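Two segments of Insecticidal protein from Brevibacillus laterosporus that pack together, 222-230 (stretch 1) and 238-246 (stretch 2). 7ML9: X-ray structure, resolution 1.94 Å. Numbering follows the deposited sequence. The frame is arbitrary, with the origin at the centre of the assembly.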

# COMPACT_ATOMS: atom_id res chain seq x y z
N ASN A 222 -13.02 -2.26 -9.07
CA ASN A 222 -14.01 -3.04 -9.79
C ASN A 222 -14.79 -2.06 -10.66
O ASN A 222 -15.39 -1.11 -10.13
CB ASN A 222 -14.93 -3.78 -8.81
CG ASN A 222 -16.00 -4.62 -9.51
OD1 ASN A 222 -16.78 -4.12 -10.32
ND2 ASN A 222 -16.05 -5.89 -9.16
N VAL A 223 -14.75 -2.26 -11.98
CA VAL A 223 -15.37 -1.32 -12.91
C VAL A 223 -16.34 -2.06 -13.82
O VAL A 223 -16.13 -3.22 -14.18
CB VAL A 223 -14.33 -0.53 -13.74
CG1 VAL A 223 -13.27 0.11 -12.84
CG2 VAL A 223 -13.67 -1.42 -14.74
N GLY A 224 -17.41 -1.36 -14.20
CA GLY A 224 -18.45 -1.92 -15.05
C GLY A 224 -18.49 -1.21 -16.39
O GLY A 224 -17.87 -0.16 -16.58
N GLY A 225 -19.19 -1.82 -17.34
CA GLY A 225 -19.28 -1.22 -18.66
C GLY A 225 -19.72 -2.21 -19.71
O GLY A 225 -19.78 -3.42 -19.47
N ILE A 226 -20.04 -1.66 -20.88
CA ILE A 226 -20.52 -2.39 -22.05
C ILE A 226 -19.61 -2.05 -23.22
O ILE A 226 -19.43 -0.87 -23.54
CB ILE A 226 -21.97 -2.01 -22.41
CG1 ILE A 226 -22.94 -2.23 -21.25
CG2 ILE A 226 -22.43 -2.77 -23.67
CD1 ILE A 226 -23.02 -3.68 -20.80
N ALA A 227 -19.04 -3.08 -23.87
CA ALA A 227 -18.10 -2.86 -24.96
C ALA A 227 -18.83 -2.94 -26.31
O ALA A 227 -19.55 -3.91 -26.57
CB ALA A 227 -16.96 -3.88 -24.94
N TRP A 228 -18.60 -1.94 -27.17
CA TRP A 228 -19.34 -1.82 -28.42
C TRP A 228 -18.43 -2.16 -29.58
O TRP A 228 -17.34 -1.58 -29.72
CB TRP A 228 -19.95 -0.40 -28.57
CG TRP A 228 -21.12 -0.23 -27.66
CD1 TRP A 228 -21.08 0.11 -26.32
CD2 TRP A 228 -22.50 -0.45 -27.98
NE1 TRP A 228 -22.35 0.10 -25.81
CE2 TRP A 228 -23.24 -0.24 -26.80
CE3 TRP A 228 -23.18 -0.81 -29.15
CZ2 TRP A 228 -24.63 -0.36 -26.76
CZ3 TRP A 228 -24.55 -0.94 -29.10
CH2 TRP A 228 -25.26 -0.71 -27.92
N ARG A 229 -18.87 -3.10 -30.43
CA ARG A 229 -18.08 -3.61 -31.54
C ARG A 229 -19.01 -3.89 -32.72
O ARG A 229 -20.15 -4.31 -32.53
CB ARG A 229 -17.35 -4.94 -31.21
CG ARG A 229 -16.23 -4.88 -30.22
CD ARG A 229 -16.72 -5.10 -28.79
NE ARG A 229 -17.29 -6.42 -28.59
CZ ARG A 229 -18.55 -6.62 -28.24
NH1 ARG A 229 -19.36 -5.57 -28.06
NH2 ARG A 229 -19.01 -7.85 -28.08
N VAL A 230 -18.51 -3.69 -33.93
CA VAL A 230 -19.21 -4.33 -35.04
C VAL A 230 -18.74 -5.77 -35.13
O VAL A 230 -17.59 -6.09 -34.80
CB VAL A 230 -19.03 -3.59 -36.38
CG1 VAL A 230 -19.83 -2.29 -36.36
CG2 VAL A 230 -17.56 -3.37 -36.69
N GLY A 238 -22.93 -3.72 -31.70
CA GLY A 238 -23.67 -4.25 -30.57
C GLY A 238 -22.76 -4.21 -29.36
O GLY A 238 -21.54 -4.08 -29.49
N GLY A 239 -23.37 -4.29 -28.19
CA GLY A 239 -22.66 -4.12 -26.93
C GLY A 239 -22.76 -5.37 -26.09
O GLY A 239 -23.81 -6.01 -26.04
N VAL A 240 -21.64 -5.73 -25.45
CA VAL A 240 -21.58 -6.86 -24.53
C VAL A 240 -20.79 -6.41 -23.29
O VAL A 240 -19.82 -5.66 -23.42
CB VAL A 240 -20.91 -8.09 -25.18
CG1 VAL A 240 -20.74 -9.21 -24.14
CG2 VAL A 240 -21.75 -8.60 -26.38
N ASN A 241 -21.20 -6.87 -22.11
CA ASN A 241 -20.55 -6.47 -20.86
C ASN A 241 -19.05 -6.77 -20.89
O ASN A 241 -18.60 -7.75 -21.50
CB ASN A 241 -21.20 -7.16 -19.65
CG ASN A 241 -20.99 -8.70 -19.65
OD1 ASN A 241 -19.95 -9.19 -19.22
ND2 ASN A 241 -21.99 -9.44 -20.09
N ILE A 242 -18.27 -5.91 -20.23
CA ILE A 242 -16.82 -5.99 -20.38
C ILE A 242 -16.28 -7.26 -19.74
O ILE A 242 -15.23 -7.76 -20.16
CB ILE A 242 -16.13 -4.74 -19.79
CG1 ILE A 242 -16.65 -4.43 -18.39
CG2 ILE A 242 -16.29 -3.51 -20.71
CD1 ILE A 242 -15.81 -3.32 -17.67
N GLY A 243 -16.96 -7.81 -18.73
CA GLY A 243 -16.46 -9.03 -18.11
C GLY A 243 -16.40 -10.19 -19.09
O GLY A 243 -15.42 -10.94 -19.13
N ALA A 244 -17.44 -10.33 -19.90
CA ALA A 244 -17.45 -11.40 -20.90
C ALA A 244 -16.47 -11.11 -22.02
O ALA A 244 -15.79 -12.03 -22.50
CB ALA A 244 -18.87 -11.59 -21.46
N VAL A 245 -16.38 -9.85 -22.45
CA VAL A 245 -15.44 -9.53 -23.51
C VAL A 245 -14.01 -9.74 -23.04
O VAL A 245 -13.17 -10.28 -23.77
CB VAL A 245 -15.67 -8.10 -24.03
CG1 VAL A 245 -14.60 -7.71 -25.07
CG2 VAL A 245 -17.10 -7.97 -24.61
N LEU A 246 -13.70 -9.36 -21.79
CA LEU A 246 -12.35 -9.60 -21.28
C LEU A 246 -12.06 -11.10 -21.18
O LEU A 246 -10.96 -11.54 -21.53
CB LEU A 246 -12.15 -8.93 -19.92
CG LEU A 246 -10.79 -9.21 -19.25
CD1 LEU A 246 -9.65 -8.53 -20.00
CD2 LEU A 246 -10.80 -8.80 -17.77

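A recurring principle of β-sheet packing is that glycine on one strand makes room for large side chains on its neighbour, and this antiparallel pair illustrates it well. Two hydrogen-bonded pairs hold the strands in register: Ala227 N donates to Val240 O (2.7 Å), and in the second pair Arg229 N donates to Gly238 O (3.0 Å) while Gly238 N donates to Arg229 O (3.0 Å). Between them, Trp228 lies opposite Gly239. With chi1 at -74° (m) and chi2 at 83°, the indole lies across the neighbouring strand, and Gly239 CA sits 3.9 Å from the centroid of the six-membered ring of Trp228, over the face, in a CH-pi contact. Ile226, m at both chi angles, brings CG2 to 3.5 Å from the same Gly239 CA. A CB on Gly239 would clash with both side chains.

The sheet's other face carries Ala227, Val240 and Arg229. Arg229 folds back through m, p, p, so that its guanidinium has Val245 CG2 over one face and Val240 CG2 near its plane, 3.3 Å from Arg229 NH2.

Where the second strand turns into helix, Asn241 adopts chi1 p and Asn241 OD1 caps Ala244 N at 2.8 Å. Ile242 N still reaches Gly225 O (3.0 Å), while its extended chi2 (t) carries Ile242 CD1 to 4.1 Å from Val223 CG2.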